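Local coordinates for protein putative endoribonuclease (Klebsiella pneumoniae, PDB 3LYB) that is probably an endoribonuclease of the L-PSP (YjgF-like) type, built here as an assembly of twelve chains, at residues B[54-57]-B[62-65]; B[67-72]-B[104-109]; B[89-94]-B[116-121]; B[112-117]-B[123-128]; B[108-113]-B[139-144]. One frame throughout, in Å; residues are numbered along the deposited sequence.

Interaction 1: residues B[54-57]-B[62-65]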
# COMPACT_ATOMS: atom_id res chain seq x y z
N LEU B 54 -8.97 22.80 27.43
CA LEU B 54 -8.91 22.24 26.07
C LEU B 54 -10.04 21.22 25.87
O LEU B 54 -10.25 20.75 24.77
CB LEU B 54 -7.54 21.65 25.74
CG LEU B 54 -6.30 22.55 25.92
CD1 LEU B 54 -4.98 21.77 25.84
CD2 LEU B 54 -6.30 23.79 25.02
N GLY B 55 -10.75 20.89 26.94
CA GLY B 55 -11.90 20.01 26.82
C GLY B 55 -11.61 18.59 27.28
O GLY B 55 -12.31 17.66 26.88
N ALA B 56 -10.59 18.41 28.11
CA ALA B 56 -10.34 17.11 28.71
C ALA B 56 -11.58 16.61 29.45
O ALA B 56 -12.31 17.40 30.06
CB ALA B 56 -9.15 17.18 29.63
N THR B 57 -11.85 15.31 29.40
CA THR B 57 -13.09 14.78 29.98
C THR B 57 -12.82 13.97 31.24
O THR B 57 -13.73 13.69 32.01
CB THR B 57 -13.85 13.88 28.99
OG1 THR B 57 -13.00 12.79 28.61
CG2 THR B 57 -14.28 14.67 27.76
N THR B 62 -10.74 8.60 25.88
CA THR B 62 -11.04 9.82 25.16
C THR B 62 -9.84 10.76 25.23
O THR B 62 -9.43 11.36 24.22
CB THR B 62 -12.30 10.52 25.71
OG1 THR B 62 -13.44 9.65 25.60
CG2 THR B 62 -12.60 11.80 24.92
N ASP B 63 -9.28 10.87 26.44
CA ASP B 63 -8.19 11.80 26.68
C ASP B 63 -6.93 11.36 25.94
O ASP B 63 -6.18 12.20 25.44
CB ASP B 63 -7.95 12.05 28.18
CG ASP B 63 -8.94 13.09 28.79
OD1 ASP B 63 -9.76 13.69 28.05
OD2 ASP B 63 -8.90 13.30 30.03
N ALA B 64 -6.73 10.05 25.83
CA ALA B 64 -5.61 9.53 25.04
C ALA B 64 -5.74 9.90 23.57
O ALA B 64 -4.75 10.26 22.95
CB ALA B 64 -5.49 8.03 25.20
N LYS B 65 -6.95 9.82 23.02
CA LYS B 65 -7.21 10.18 21.63
C LYS B 65 -7.18 11.69 21.33
O LYS B 65 -6.60 12.08 20.31
CB LYS B 65 -8.55 9.59 21.17
CG LYS B 65 -8.56 8.08 21.06
CD LYS B 65 -7.46 7.62 20.15
CE LYS B 65 -7.60 6.18 19.80
NZ LYS B 65 -6.39 5.71 19.05
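A polar loop-to-helix contact joins A56 and T57 to T62 and D63, just past the Schellman motif that closes helix 48-54 and at the first turns of helix 60-85. G55, with positive phi, is the C-prime residue of that motif; the chain leaves the helix there, which sets A56 opposite D63 and leaves T57 N facing the carboxylate. The main bond runs from T57 N to D63 OD1 at 3.0 Å; it is close to straight (172°) and uses the syn lone pair of the carboxylate. D63 CG lies beside its own backbone N, anti to the carbonyl carbon (chi1 -81°), which swings the carboxylate over to the loop. Its other oxygen, OD2, takes the backbone N of G58, so the group holds two successive loop amides, while Q66 NE2 adds a further bond to OD1. A56 lays its methyl against the carboxylate, and F43 touches both A56 and D63. The hydroxyl of T62 turns to E59 and, weakly, to S111 of a second subunit, so it is the carbon part of T62 that meets T57. There T57 OG1, also bonded to the backbone N of E59, rests 3.7 Å from T62 CB and makes a weak 3.4 Å bond to D63 OD1.

Interaction 2: residues B[67-72]-B[104-109]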
# COMPACT_ATOMS: atom_id res chain seq x y z
N GLY B 67 -5.98 14.17 23.55
CA GLY B 67 -4.86 14.80 24.24
C GLY B 67 -3.77 15.34 23.36
O GLY B 67 -3.34 16.49 23.54
N PRO B 68 -3.28 14.53 22.40
CA PRO B 68 -2.07 15.00 21.70
C PRO B 68 -2.27 16.21 20.78
O PRO B 68 -1.46 17.15 20.80
CB PRO B 68 -1.61 13.75 20.95
CG PRO B 68 -2.16 12.60 21.79
CD PRO B 68 -3.52 13.09 22.17
N ILE B 69 -3.35 16.21 20.01
CA ILE B 69 -3.63 17.34 19.13
C ILE B 69 -3.97 18.62 19.93
O ILE B 69 -3.53 19.72 19.56
CB ILE B 69 -4.71 17.00 18.07
CG1 ILE B 69 -4.95 18.15 17.10
CG2 ILE B 69 -5.99 16.63 18.72
CD1 ILE B 69 -3.70 18.78 16.50
N LEU B 70 -4.72 18.46 21.03
CA LEU B 70 -5.13 19.60 21.86
C LEU B 70 -3.89 20.19 22.51
O LEU B 70 -3.61 21.38 22.38
CB LEU B 70 -6.16 19.17 22.92
CG LEU B 70 -7.57 18.82 22.41
CD1 LEU B 70 -8.44 18.19 23.52
CD2 LEU B 70 -8.28 20.01 21.77
N ALA B 71 -3.10 19.33 23.14
CA ALA B 71 -1.88 19.75 23.79
C ALA B 71 -0.91 20.42 22.84
O ALA B 71 -0.37 21.46 23.15
CB ALA B 71 -1.22 18.58 24.49
N GLN B 72 -0.69 19.82 21.67
CA GLN B 72 0.24 20.40 20.69
C GLN B 72 -0.28 21.73 20.14
O GLN B 72 0.49 22.69 19.97
CB GLN B 72 0.52 19.42 19.55
CG GLN B 72 1.40 18.19 19.92
CD GLN B 72 1.76 17.34 18.70
OE1 GLN B 72 1.48 17.71 17.57
NE2 GLN B 72 2.35 16.19 18.94
N LEU B 104 -6.15 16.47 8.64
CA LEU B 104 -7.21 17.47 8.82
C LEU B 104 -8.42 16.99 9.65
O LEU B 104 -9.27 17.80 10.03
CB LEU B 104 -7.66 18.08 7.48
CG LEU B 104 -6.66 19.04 6.84
CD1 LEU B 104 -7.14 19.55 5.49
CD2 LEU B 104 -6.33 20.22 7.75
N ASP B 105 -8.48 15.69 9.95
CA ASP B 105 -9.53 15.23 10.82
C ASP B 105 -9.33 15.82 12.22
O ASP B 105 -10.26 15.85 13.02
CB ASP B 105 -9.61 13.71 10.84
CG ASP B 105 -10.17 13.14 9.51
OD1 ASP B 105 -10.76 13.89 8.68
OD2 ASP B 105 -10.02 11.92 9.28
N HIS B 106 -8.13 16.33 12.46
CA HIS B 106 -7.73 16.99 13.69
C HIS B 106 -8.19 18.47 13.75
O HIS B 106 -8.03 19.14 14.76
CB HIS B 106 -6.20 16.98 13.78
CG HIS B 106 -5.61 15.67 14.20
ND1 HIS B 106 -4.35 15.27 13.82
CD2 HIS B 106 -6.10 14.68 14.99
CE1 HIS B 106 -4.08 14.09 14.35
NE2 HIS B 106 -5.12 13.71 15.06
N PHE B 107 -8.74 18.97 12.65
CA PHE B 107 -9.11 20.37 12.58
C PHE B 107 -10.08 20.89 13.65
O PHE B 107 -9.81 21.93 14.24
CB PHE B 107 -9.64 20.76 11.20
CG PHE B 107 -9.88 22.21 11.10
CD1 PHE B 107 -8.80 23.07 11.00
CD2 PHE B 107 -11.16 22.72 11.21
CE1 PHE B 107 -9.01 24.45 10.97
CE2 PHE B 107 -11.37 24.10 11.19
CZ PHE B 107 -10.29 24.96 11.06
N PRO B 108 -11.20 20.18 13.88
CA PRO B 108 -12.11 20.57 14.96
C PRO B 108 -11.41 20.76 16.31
O PRO B 108 -11.79 21.64 17.07
CB PRO B 108 -13.07 19.38 15.04
CG PRO B 108 -13.12 18.87 13.62
CD PRO B 108 -11.74 19.06 13.08
N TYR B 109 -10.41 19.95 16.62
CA TYR B 109 -9.66 20.11 17.86
C TYR B 109 -8.86 21.39 17.86
O TYR B 109 -8.88 22.16 18.83
CB TYR B 109 -8.71 18.94 18.10
CG TYR B 109 -9.40 17.63 18.33
CD1 TYR B 109 -9.46 16.67 17.32
CD2 TYR B 109 -10.01 17.36 19.54
CE1 TYR B 109 -10.09 15.44 17.53
CE2 TYR B 109 -10.65 16.14 19.76
CZ TYR B 109 -10.68 15.19 18.75
OH TYR B 109 -11.30 13.99 18.97
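I69 points between H106 and Y109, the centre of an apolar helix-to-helix contact in which helix 60-85 packs against the 3-10 turn and first turn of helix 107-115. The isoleucine divides between two partners: CB and CG1 on H106, CG2 on Y109. CB sits over one face of the H106 imidazole, offset toward the rim, in a CH-pi contact 4.3 Å from the ring centroid and 18° off the normal. CG1, set anti to the backbone N (chi1 -177°), continues along H106 and reaches its CB at 3.7 Å. The other branch, CG2, meets the root of the tyrosine, 3.6 Å from Y109 CG, and the two side chains cross at about a right angle with the ring presented obliquely. L70 comes next along the helix and approaches Y109 differently, its CD2 at the edge of the phenol near the ring plane. Y109 is therefore held near its root by two residues, and it also packs on P108 of a second subunit. Beyond I69 lies I141 of the sheet. The imidazole of H106 is about 10 Å from a bound calcium ion, too far to be a ligand. On the L70 side the contact closes where L70 CD2 lies 3.7 Å from Y109 O and 3.8 Å from Y109 CB.

Interaction 3: residues B[89-94]-B[116-121]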
# COMPACT_ATOMS: atom_id res chain seq x y z
N GLY B 89 3.87 43.14 21.05
CA GLY B 89 2.51 42.97 20.53
C GLY B 89 1.67 41.96 21.28
O GLY B 89 2.19 41.24 22.14
N GLN B 90 0.38 41.91 20.96
CA GLN B 90 -0.58 40.99 21.58
C GLN B 90 -1.16 40.02 20.54
O GLN B 90 -0.96 40.19 19.33
CB GLN B 90 -1.72 41.79 22.20
CG GLN B 90 -2.14 42.98 21.34
CD GLN B 90 -3.31 43.79 21.89
OE1 GLN B 90 -3.48 44.96 21.53
NE2 GLN B 90 -4.14 43.16 22.73
N MSE B 91 -1.89 39.00 21.00
CA MSE B 91 -2.47 38.02 20.09
C MSE B 91 -3.26 38.64 18.95
O MSE B 91 -3.29 38.10 17.85
CB MSE B 91 -3.32 36.98 20.83
CG MSE B 91 -3.48 35.64 20.08
SE MSE B 91 -1.77 34.65 19.77
CE MSE B 91 -2.38 33.25 18.55
N SER B 92 -3.87 39.79 19.18
CA SER B 92 -4.71 40.41 18.15
C SER B 92 -3.95 41.17 17.05
O SER B 92 -4.58 41.68 16.13
CB SER B 92 -5.77 41.29 18.80
OG SER B 92 -5.28 41.85 20.01
N ASP B 93 -2.63 41.25 17.15
CA ASP B 93 -1.78 41.83 16.09
C ASP B 93 -1.24 40.75 15.15
O ASP B 93 -0.63 41.04 14.12
CB ASP B 93 -0.59 42.62 16.66
CG ASP B 93 -0.99 43.63 17.75
OD1 ASP B 93 -1.90 44.45 17.52
OD2 ASP B 93 -0.37 43.59 18.85
N VAL B 94 -1.43 39.49 15.52
CA VAL B 94 -1.14 38.38 14.64
C VAL B 94 -2.26 38.26 13.63
O VAL B 94 -3.28 37.65 13.93
CB VAL B 94 -1.09 37.05 15.40
CG1 VAL B 94 -0.64 35.94 14.48
CG2 VAL B 94 -0.16 37.16 16.62
N LEU B 116 -9.89 30.02 21.79
CA LEU B 116 -9.38 30.50 23.07
C LEU B 116 -8.35 31.63 22.96
O LEU B 116 -8.06 32.27 23.96
CB LEU B 116 -8.77 29.35 23.90
CG LEU B 116 -9.50 28.01 24.08
CD1 LEU B 116 -8.61 27.02 24.83
CD2 LEU B 116 -10.86 28.14 24.76
N PHE B 117 -7.79 31.85 21.78
CA PHE B 117 -6.74 32.86 21.63
C PHE B 117 -7.23 34.05 20.83
O PHE B 117 -6.63 35.13 20.87
CB PHE B 117 -5.51 32.28 20.92
CG PHE B 117 -4.70 31.36 21.76
CD1 PHE B 117 -5.10 30.05 21.97
CD2 PHE B 117 -3.53 31.81 22.35
CE1 PHE B 117 -4.35 29.21 22.76
CE2 PHE B 117 -2.77 30.99 23.13
CZ PHE B 117 -3.17 29.68 23.34
N TYR B 118 -8.30 33.83 20.07
CA TYR B 118 -8.95 34.86 19.31
C TYR B 118 -10.43 34.78 19.67
O TYR B 118 -11.24 34.24 18.88
CB TYR B 118 -8.78 34.63 17.83
CG TYR B 118 -7.36 34.72 17.35
CD1 TYR B 118 -6.77 35.96 17.09
CD2 TYR B 118 -6.60 33.58 17.15
CE1 TYR B 118 -5.48 36.06 16.64
CE2 TYR B 118 -5.29 33.66 16.70
CZ TYR B 118 -4.74 34.91 16.45
OH TYR B 118 -3.45 35.00 16.00
N PRO B 119 -10.79 35.31 20.86
CA PRO B 119 -12.19 35.26 21.28
C PRO B 119 -12.98 36.29 20.46
O PRO B 119 -14.10 35.99 20.01
CB PRO B 119 -12.13 35.64 22.76
CG PRO B 119 -10.89 36.53 22.89
CD PRO B 119 -9.96 36.15 21.75
N ASP B 120 -12.37 37.46 20.25
CA ASP B 120 -12.95 38.49 19.40
C ASP B 120 -12.84 38.11 17.91
O ASP B 120 -13.43 37.10 17.50
CB ASP B 120 -12.38 39.88 19.74
CG ASP B 120 -13.00 40.47 21.03
OD1 ASP B 120 -14.05 39.96 21.51
OD2 ASP B 120 -12.43 41.45 21.57
N GLN B 121 -12.10 38.89 17.11
CA GLN B 121 -12.03 38.66 15.64
C GLN B 121 -10.80 37.81 15.14
O GLN B 121 -9.65 38.30 15.15
CB GLN B 121 -12.19 39.99 14.85
CG GLN B 121 -10.86 40.70 14.39
CD GLN B 121 -10.14 41.51 15.49
OE1 GLN B 121 -9.26 42.33 15.19
NE2 GLN B 121 -10.50 41.29 16.76
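M91, a selenomethionine, packs tightly against F117 and Y118, and the contact thins out toward S92 and Q121 on the solvent side. In the tight part the M91 chain leaves the 3-10 turn of 91-93 with CG anti to the backbone N (chi1 -156°), then bends at chi2. CG thereby lies over one face of the Y118 ring, offset toward the rim, in a CH-pi contact 4.2 Å from the centroid. Past the bend the terminal methyl CE comes 3.5 Å from Y118 CE2. The selenium makes Met-aromatic contacts with both rings, oblique in each case, with SE 5.1 Å from the Y118 centroid and 5.4 Å from that of F117. F117 adds its CB, 4.0 Å from M91 CG. V94 points toward the phenol end of Y118, crossing the tyrosine at about a right angle. The loose side is different: S92 and Q121 are exposed, and their side chains only skirt the other segment. The turn itself is steadied internally by a bond from Q90 N to the carboxylate of D93. Around the contact, helix 60-85 supplies I80 against M91 and L77 and E78 beside F117, P123 packs on Y118, and backbone bonds between D93 and W148 tie the loop entering strand 94-101 to the end of strand 141-148.

Interaction 4: residues B[112-117]-B[123-128]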
# COMPACT_ATOMS: atom_id res chain seq x y z
N ARG B 112 -11.11 24.47 18.17
CA ARG B 112 -11.54 24.71 19.54
C ARG B 112 -10.48 25.58 20.21
O ARG B 112 -10.78 26.67 20.72
CB ARG B 112 -11.77 23.39 20.30
CG ARG B 112 -11.80 23.51 21.85
CD ARG B 112 -11.88 22.14 22.57
NE ARG B 112 -13.05 21.35 22.16
CZ ARG B 112 -13.20 20.03 22.33
NH1 ARG B 112 -12.27 19.30 22.93
NH2 ARG B 112 -14.30 19.45 21.91
N VAL B 113 -9.23 25.12 20.16
CA VAL B 113 -8.12 25.81 20.80
C VAL B 113 -7.90 27.22 20.26
O VAL B 113 -7.63 28.16 21.03
CB VAL B 113 -6.83 24.98 20.69
CG1 VAL B 113 -5.69 25.64 21.44
CG2 VAL B 113 -7.07 23.60 21.24
N ARG B 114 -8.01 27.39 18.95
CA ARG B 114 -7.72 28.69 18.35
C ARG B 114 -8.71 29.74 18.84
O ARG B 114 -8.32 30.87 19.09
CB ARG B 114 -7.70 28.65 16.83
CG ARG B 114 -7.04 29.88 16.26
CD ARG B 114 -7.05 29.94 14.77
NE ARG B 114 -8.35 29.65 14.19
CZ ARG B 114 -8.58 29.59 12.88
NH1 ARG B 114 -7.60 29.81 12.01
NH2 ARG B 114 -9.80 29.29 12.44
N LYS B 115 -9.97 29.36 18.99
CA LYS B 115 -10.98 30.23 19.59
C LYS B 115 -10.53 30.83 20.95
O LYS B 115 -10.77 32.02 21.22
CB LYS B 115 -12.29 29.48 19.78
CG LYS B 115 -13.13 29.41 18.55
CD LYS B 115 -14.38 28.57 18.84
CE LYS B 115 -15.15 28.22 17.57
NZ LYS B 115 -15.98 26.99 17.73
N LEU B 116 -9.89 30.02 21.79
CA LEU B 116 -9.38 30.50 23.07
C LEU B 116 -8.35 31.63 22.96
O LEU B 116 -8.06 32.27 23.96
CB LEU B 116 -8.77 29.35 23.90
CG LEU B 116 -9.50 28.01 24.08
CD1 LEU B 116 -8.61 27.02 24.83
CD2 LEU B 116 -10.86 28.14 24.76
N PHE B 117 -7.79 31.85 21.78
CA PHE B 117 -6.74 32.86 21.63
C PHE B 117 -7.23 34.05 20.83
O PHE B 117 -6.63 35.13 20.87
CB PHE B 117 -5.51 32.28 20.92
CG PHE B 117 -4.70 31.36 21.76
CD1 PHE B 117 -5.10 30.05 21.97
CD2 PHE B 117 -3.53 31.81 22.35
CE1 PHE B 117 -4.35 29.21 22.76
CE2 PHE B 117 -2.77 30.99 23.13
CZ PHE B 117 -3.17 29.68 23.34
N PRO B 123 -7.89 35.50 12.91
CA PRO B 123 -7.02 36.02 11.86
C PRO B 123 -7.30 35.45 10.46
O PRO B 123 -8.14 34.56 10.31
CB PRO B 123 -5.61 35.60 12.33
CG PRO B 123 -5.83 34.43 13.24
CD PRO B 123 -7.32 34.30 13.54
N VAL B 124 -6.63 36.01 9.46
CA VAL B 124 -6.55 35.39 8.14
C VAL B 124 -5.90 34.02 8.27
O VAL B 124 -5.05 33.80 9.14
CB VAL B 124 -5.83 36.32 7.13
CG1 VAL B 124 -5.07 35.57 6.06
CG2 VAL B 124 -6.85 37.28 6.51
N SER B 125 -6.34 33.08 7.44
CA SER B 125 -6.07 31.66 7.72
C SER B 125 -5.89 30.75 6.50
O SER B 125 -6.69 30.73 5.57
CB SER B 125 -7.17 31.12 8.65
OG SER B 125 -6.94 29.79 9.03
N THR B 126 -4.79 30.02 6.51
CA THR B 126 -4.58 28.95 5.58
C THR B 126 -4.39 27.65 6.35
O THR B 126 -3.68 27.60 7.37
CB THR B 126 -3.37 29.22 4.67
OG1 THR B 126 -3.63 30.39 3.90
CG2 THR B 126 -3.12 28.06 3.71
N VAL B 127 -5.03 26.60 5.86
CA VAL B 127 -5.03 25.31 6.53
C VAL B 127 -4.81 24.24 5.48
O VAL B 127 -5.65 24.05 4.60
CB VAL B 127 -6.39 25.05 7.18
CG1 VAL B 127 -6.37 23.73 7.88
CG2 VAL B 127 -6.77 26.17 8.15
N VAL B 128 -3.68 23.53 5.56
CA VAL B 128 -3.43 22.40 4.67
C VAL B 128 -2.91 21.15 5.38
O VAL B 128 -2.22 21.23 6.40
CB VAL B 128 -2.46 22.74 3.53
CG1 VAL B 128 -3.07 23.80 2.61
CG2 VAL B 128 -1.06 23.14 4.08
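R114 and S125 join helix 107-115 to strand 124-129 by a single side-chain hydrogen bond, within the beta-alpha-beta unit of strand 94-101, that helix and that strand. The backbones are well separated: the nearest CA atoms, those of R114 and P123, are 9.8 Å apart, so the arginine has to span the gap. Its CG is anti to the backbone N and the chain runs on extended until a bend at chi3 (48°) turns the guanidinium to the strand. Among the polar interactions, R114 NH1 donates to S125 OG at 3.1 Å with an N-H...O angle of 146°. The hydroxyl lies at the edge of the guanidinium, 3° out of its plane, so the bond is bent, though the hydroxyl stays in the plane of the group. Q99 completes the group: its NE2 bonds S125 OG, and its OE1 has a weak bond with R114 NH1, tying both ends to strand 94-101. Van der Waals contact is slight, the S125 CB lying 3.6 Å from R114 NH1. As for the surroundings, strand 124-129 runs parallel to 94-101, with which V124, T126 and V128 share backbone bonds, and past it the sheet carries on antiparallel into a neighbouring subunit at V128, while L77 of helix 60-85 covers V113 and F117.

Interaction 5: residues B[108-113]-B[139-144]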
# COMPACT_ATOMS: atom_id res chain seq x y z
N PRO B 108 -11.20 20.18 13.88
CA PRO B 108 -12.11 20.57 14.96
C PRO B 108 -11.41 20.76 16.31
O PRO B 108 -11.79 21.64 17.07
CB PRO B 108 -13.07 19.38 15.04
CG PRO B 108 -13.12 18.87 13.62
CD PRO B 108 -11.74 19.06 13.08
N TYR B 109 -10.41 19.95 16.62
CA TYR B 109 -9.66 20.11 17.86
C TYR B 109 -8.86 21.39 17.86
O TYR B 109 -8.88 22.16 18.83
CB TYR B 109 -8.71 18.94 18.10
CG TYR B 109 -9.40 17.63 18.33
CD1 TYR B 109 -9.46 16.67 17.32
CD2 TYR B 109 -10.01 17.36 19.54
CE1 TYR B 109 -10.09 15.44 17.53
CE2 TYR B 109 -10.65 16.14 19.76
CZ TYR B 109 -10.68 15.19 18.75
OH TYR B 109 -11.30 13.99 18.97
N TYR B 110 -8.14 21.62 16.77
CA TYR B 110 -7.33 22.81 16.67
C TYR B 110 -8.19 24.10 16.75
O TYR B 110 -7.86 25.07 17.44
CB TYR B 110 -6.53 22.77 15.36
CG TYR B 110 -5.83 24.06 15.10
CD1 TYR B 110 -4.61 24.35 15.72
CD2 TYR B 110 -6.41 25.02 14.27
CE1 TYR B 110 -3.97 25.56 15.52
CE2 TYR B 110 -5.78 26.23 14.04
CZ TYR B 110 -4.57 26.49 14.68
OH TYR B 110 -3.95 27.67 14.44
N SER B 111 -9.29 24.08 16.00
CA SER B 111 -10.26 25.15 15.96
C SER B 111 -10.83 25.48 17.35
O SER B 111 -11.00 26.64 17.67
CB SER B 111 -11.39 24.79 14.99
OG SER B 111 -12.41 25.77 15.00
N ARG B 112 -11.11 24.47 18.17
CA ARG B 112 -11.54 24.71 19.54
C ARG B 112 -10.48 25.58 20.21
O ARG B 112 -10.78 26.67 20.72
CB ARG B 112 -11.77 23.39 20.30
CG ARG B 112 -11.80 23.51 21.85
CD ARG B 112 -11.88 22.14 22.57
NE ARG B 112 -13.05 21.35 22.16
CZ ARG B 112 -13.20 20.03 22.33
NH1 ARG B 112 -12.27 19.30 22.93
NH2 ARG B 112 -14.30 19.45 21.91
N VAL B 113 -9.23 25.12 20.16
CA VAL B 113 -8.12 25.81 20.80
C VAL B 113 -7.90 27.22 20.26
O VAL B 113 -7.63 28.16 21.03
CB VAL B 113 -6.83 24.98 20.69
CG1 VAL B 113 -5.69 25.64 21.44
CG2 VAL B 113 -7.07 23.60 21.24
N VAL B 139 4.79 15.09 15.28
CA VAL B 139 4.32 16.46 15.29
C VAL B 139 3.09 16.58 14.38
O VAL B 139 3.16 16.36 13.19
CB VAL B 139 5.47 17.43 14.91
CG1 VAL B 139 4.97 18.78 14.43
CG2 VAL B 139 6.43 17.58 16.08
N LEU B 140 1.95 16.93 14.97
CA LEU B 140 0.66 16.89 14.30
C LEU B 140 0.17 18.22 13.72
O LEU B 140 -0.75 18.25 12.89
CB LEU B 140 -0.41 16.37 15.26
CG LEU B 140 -0.16 15.03 15.95
CD1 LEU B 140 -1.21 14.81 17.06
CD2 LEU B 140 -0.25 13.95 14.93
N ILE B 141 0.79 19.31 14.14
CA ILE B 141 0.34 20.66 13.80
C ILE B 141 1.54 21.58 13.83
O ILE B 141 2.39 21.48 14.70
CB ILE B 141 -0.76 21.15 14.79
CG1 ILE B 141 -1.16 22.60 14.52
CG2 ILE B 141 -0.32 21.00 16.27
CD1 ILE B 141 -2.15 22.78 13.43
N GLU B 142 1.66 22.46 12.86
CA GLU B 142 2.69 23.48 12.90
C GLU B 142 2.09 24.76 12.35
O GLU B 142 1.49 24.73 11.26
CB GLU B 142 3.91 23.08 12.07
CG GLU B 142 4.69 24.30 11.60
CD GLU B 142 6.09 24.00 11.12
OE1 GLU B 142 6.49 22.82 11.14
OE2 GLU B 142 6.80 24.96 10.72
N VAL B 143 2.21 25.85 13.10
CA VAL B 143 1.62 27.15 12.69
C VAL B 143 2.67 28.19 12.41
O VAL B 143 3.64 28.30 13.14
CB VAL B 143 0.65 27.74 13.74
CG1 VAL B 143 0.03 29.02 13.20
CG2 VAL B 143 -0.43 26.75 14.09
N GLU B 144 2.47 28.94 11.34
CA GLU B 144 3.35 30.05 10.97
C GLU B 144 2.57 31.35 11.12
O GLU B 144 1.46 31.47 10.65
CB GLU B 144 3.84 29.88 9.52
CG GLU B 144 4.72 31.00 8.99
CD GLU B 144 4.73 31.07 7.46
OE1 GLU B 144 5.28 30.14 6.83
OE2 GLU B 144 4.19 32.04 6.86
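Helix 107-115 passes over strand 141-148 at a distance, the closest CA atoms being those of Y110 and I141, 8.5 Å apart, so the long side chain of Y110 has to fill the interval. It does this with CG anti to the backbone N (chi1 171°), which sends the ring away from the helix and down toward the strands. I141 meets the near half of the ring: its CD1 lies 3.7 Å from Y110 CD1 and 3.9 Å from Y110 CE1, with the two side chains crossing at about a right angle. V143 meets the far half. Its CG2, set beside the backbone N, lies 4.0 Å from Y110 CE1 and 3.7 Å from Y110 OH, and here the tyrosine and valine cross at a slant. Both methyls reach the ring obliquely. The arrangement is the helix-on-sheet layer of an alpha/beta fold: I141 and V143, two apart on the strand, point to the helix, whereas E142 between them points away. Other residues complete the seat of the ring: F101 meets it edge-to-face, L97 packs on it, and S73 of helix 60-85 touches it. The hydroxyl of this buried residue is satisfied by a hydrogen bond with Q99 OE1. Further along the strand, E144 is bonded to K96 and T126 of a neighbouring subunit, and on the helix S111 OG bonds E59 of a second subunit.

Interactions 4 and 5 set helix 107-115 on different strands of the mixed sheet, interaction 2 joins that helix to helix 60-85, and interactions 1 and 3 are loop contacts around them. Interactions 1 and 2 both use helix 60-85, their centres 10 Å apart, and touch where L54 packs on L70. Between centres, interactions 2 and 5 lie 6 Å apart and 4 and 5 lie 8 Å apart. Interaction 3 follows at the far end of helix 107-115, its centre 10 Å from that of interaction 4 and 25 Å from that of interaction 1. Along the chain, interaction 1 closes before the others open, while 2 and 3 interleave, so separate stretches of sequence are brought together in one fold.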